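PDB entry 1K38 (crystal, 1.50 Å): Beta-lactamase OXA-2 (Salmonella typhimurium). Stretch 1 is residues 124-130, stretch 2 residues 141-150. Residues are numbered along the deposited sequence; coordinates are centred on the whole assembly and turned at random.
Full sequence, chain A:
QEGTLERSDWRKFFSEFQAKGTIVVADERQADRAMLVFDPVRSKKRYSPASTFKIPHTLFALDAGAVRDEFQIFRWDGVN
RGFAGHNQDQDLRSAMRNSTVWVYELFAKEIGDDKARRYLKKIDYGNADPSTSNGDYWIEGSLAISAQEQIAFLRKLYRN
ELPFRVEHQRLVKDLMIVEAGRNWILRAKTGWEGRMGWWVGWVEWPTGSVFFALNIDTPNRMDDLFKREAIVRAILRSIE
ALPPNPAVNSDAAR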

# COMPACT_ATOMS: atom_id res chain seq x y z
N ASP A 124 -17.57 3.59 17.68
CA ASP A 124 -18.49 2.52 18.07
C ASP A 124 -17.83 1.16 17.88
O ASP A 124 -18.39 0.27 17.23
CB ASP A 124 -19.76 2.64 17.23
CG ASP A 124 -20.83 1.64 17.64
OD1 ASP A 124 -21.07 1.49 18.85
OD2 ASP A 124 -21.44 1.03 16.73
N TYR A 125 -16.65 1.00 18.47
CA TYR A 125 -15.86 -0.23 18.35
C TYR A 125 -16.16 -1.27 19.43
O TYR A 125 -15.72 -1.15 20.58
CB TYR A 125 -14.37 0.15 18.37
CG TYR A 125 -13.41 -0.98 18.06
CD1 TYR A 125 -12.94 -1.82 19.07
CD2 TYR A 125 -12.92 -1.17 16.77
CE1 TYR A 125 -12.00 -2.81 18.79
CE2 TYR A 125 -11.99 -2.15 16.48
CZ TYR A 125 -11.53 -2.97 17.50
OH TYR A 125 -10.58 -3.92 17.21
N GLY A 126 -16.91 -2.31 19.06
CA GLY A 126 -17.25 -3.35 20.01
C GLY A 126 -17.95 -2.79 21.23
O GLY A 126 -18.83 -1.94 21.11
N ASN A 127 -17.56 -3.25 22.42
CA ASN A 127 -18.18 -2.74 23.63
C ASN A 127 -17.56 -1.40 24.06
O ASN A 127 -17.97 -0.81 25.06
CB ASN A 127 -18.09 -3.77 24.77
CG ASN A 127 -16.66 -4.13 25.14
OD1 ASN A 127 -15.71 -3.49 24.71
ND2 ASN A 127 -16.51 -5.17 25.96
N ALA A 128 -16.59 -0.94 23.28
CA ALA A 128 -15.91 0.33 23.53
C ALA A 128 -15.51 0.54 24.99
O ALA A 128 -15.60 1.65 25.50
CB ALA A 128 -16.79 1.48 23.07
N ASP A 129 -15.05 -0.53 25.64
CA ASP A 129 -14.66 -0.46 27.04
C ASP A 129 -13.16 -0.68 27.24
O ASP A 129 -12.67 -1.81 27.15
CB ASP A 129 -15.43 -1.52 27.83
CG ASP A 129 -15.30 -1.33 29.33
OD1 ASP A 129 -14.25 -0.85 29.78
OD2 ASP A 129 -16.27 -1.68 30.05
N PRO A 130 -12.40 0.39 27.51
CA PRO A 130 -10.95 0.27 27.71
C PRO A 130 -10.53 0.03 29.16
O PRO A 130 -9.36 0.23 29.50
CB PRO A 130 -10.43 1.59 27.17
CG PRO A 130 -11.47 2.54 27.65
CD PRO A 130 -12.78 1.81 27.35
N GLY A 141 -7.70 -6.59 28.83
CA GLY A 141 -8.69 -5.68 29.38
C GLY A 141 -10.13 -6.09 29.10
O GLY A 141 -10.41 -7.23 28.74
N SER A 142 -11.04 -5.13 29.26
CA SER A 142 -12.46 -5.38 29.06
C SER A 142 -12.93 -5.25 27.62
O SER A 142 -14.03 -5.69 27.28
CB SER A 142 -13.28 -4.41 29.93
OG SER A 142 -12.94 -4.54 31.30
N LEU A 143 -12.09 -4.67 26.76
CA LEU A 143 -12.46 -4.47 25.36
C LEU A 143 -12.75 -5.78 24.61
O LEU A 143 -11.97 -6.73 24.66
CB LEU A 143 -11.36 -3.69 24.63
CG LEU A 143 -11.71 -3.25 23.21
CD1 LEU A 143 -12.92 -2.32 23.23
CD2 LEU A 143 -10.52 -2.55 22.59
N ALA A 144 -13.87 -5.81 23.90
CA ALA A 144 -14.27 -6.98 23.14
C ALA A 144 -15.06 -6.58 21.90
O ALA A 144 -15.82 -5.61 21.93
CB ALA A 144 -15.09 -7.93 24.01
N ILE A 145 -14.90 -7.34 20.82
CA ILE A 145 -15.57 -7.06 19.56
C ILE A 145 -15.81 -8.36 18.79
O ILE A 145 -15.04 -9.31 18.91
CB ILE A 145 -14.71 -6.08 18.72
CG1 ILE A 145 -15.44 -5.67 17.44
CG2 ILE A 145 -13.36 -6.73 18.40
CD1 ILE A 145 -14.76 -4.53 16.68
N SER A 146 -16.89 -8.42 18.01
CA SER A 146 -17.21 -9.62 17.24
C SER A 146 -16.65 -9.59 15.83
O SER A 146 -16.22 -8.54 15.33
CB SER A 146 -18.72 -9.82 17.15
OG SER A 146 -19.29 -8.90 16.23
N ALA A 147 -16.66 -10.74 15.17
CA ALA A 147 -16.17 -10.82 13.80
C ALA A 147 -17.02 -9.94 12.89
O ALA A 147 -16.48 -9.29 11.99
CB ALA A 147 -16.20 -12.27 13.31
N GLN A 148 -18.33 -9.91 13.11
CA GLN A 148 -19.18 -9.08 12.28
C GLN A 148 -18.90 -7.60 12.52
O GLN A 148 -18.94 -6.80 11.58
CB GLN A 148 -20.66 -9.40 12.53
CG GLN A 148 -21.10 -10.69 11.84
CD GLN A 148 -22.60 -10.81 11.67
OE1 GLN A 148 -23.28 -9.82 11.40
NE2 GLN A 148 -23.12 -12.02 11.82
N GLU A 149 -18.59 -7.24 13.76
CA GLU A 149 -18.27 -5.86 14.08
C GLU A 149 -16.92 -5.45 13.47
O GLU A 149 -16.73 -4.30 13.10
CB GLU A 149 -18.27 -5.66 15.60
CG GLU A 149 -19.66 -5.79 16.21
CD GLU A 149 -19.67 -5.59 17.71
OE1 GLU A 149 -18.82 -6.20 18.39
OE2 GLU A 149 -20.53 -4.83 18.20
N GLN A 150 -16.00 -6.41 13.37
CA GLN A 150 -14.70 -6.11 12.76
C GLN A 150 -14.93 -5.78 11.29
O GLN A 150 -14.31 -4.86 10.75
CB GLN A 150 -13.76 -7.32 12.86
CG GLN A 150 -13.28 -7.62 14.28
CD GLN A 150 -11.86 -7.13 14.56
OE1 GLN A 150 -11.40 -6.15 13.96
NE2 GLN A 150 -11.17 -7.82 15.47
O HOH W 1 -9.70 -4.09 14.68

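The most unusual feature of this contact is that one residue, Asn 127, makes every direct hydrogen bond between the two stretches, using its backbone and both ends of its amide. Asn 127 N donates to Ala 144 O (3.0 Å), Asn 127 OD1 accepts from Ala 144 N (3.1 Å), and Asn 127 ND2 donates to Ser 142 O (2.9 Å). With chi1 at 60° (p) and chi2 near 11°, the side chain, whose CA-to-CB bond runs sideways, brings its amide against the backbone of stretch 2. Asparagine suits this place because a short side chain carries a donor and an acceptor together, so that it can pair with peptide groups much as another peptide would. Asn 127 OD1 does double duty, accepting also from Asp 129 N (3.2 Å) within its own stretch.

Asn 127 lies in a type II' beta turn from Tyr 125 to Ala 128, closed by Ala 128 N donating to Tyr 125 O (2.8 Å). Gly 126 occupies its second position with phi 56° and psi -136°, a conformation that favours glycine. Packing makes the same demand: a CB placed ideally on Gly 126 would lie 2.1 Å from Ala 144 O and 2.9 Å from Ile 145 CB, both clashes. Without one, Gly 126 CA approaches Ala 144 O to 3.3 Å in a CA-H...O contact, and lies 3.6 Å from Glu 149 OE1.

The apolar part of the contact centres on Tyr 125. Its ring, buried in the protein, receives Ile 145 CD1 over one face, 3.6 Å from the ring centroid and only 10° off the normal, a CH-pi contact. Leu 143 CD2 lies 4.1 Å from Tyr 125 CE1, oblique to the ring, and Leu 143 CD1 is 4.2 Å from Tyr 125 CD1 and also touches the turn, 4.0 Å from Tyr 125 O and 3.4 Å from Asn 127 OD1. At the far end of the ring, Tyr 125 OH donates to a water (2.7 Å to its O), which in turn donates to Gln 150 OE1 (2.8 Å from the same O). The water links the two because Tyr 125 OH and Gln 150 OE1, 4.0 Å apart, are too far for a direct hydrogen bond.

Near Gly 126, the start of the helix is capped. Ser 146 OG accepts from Glu 149 N (3.1 Å), and Ser 146 N donates back to Glu 149 OE1 (3.0 Å), a reciprocal arrangement that holds the carboxylate near the turn. Together the stretches bury 506 Å² between them, both sides summed.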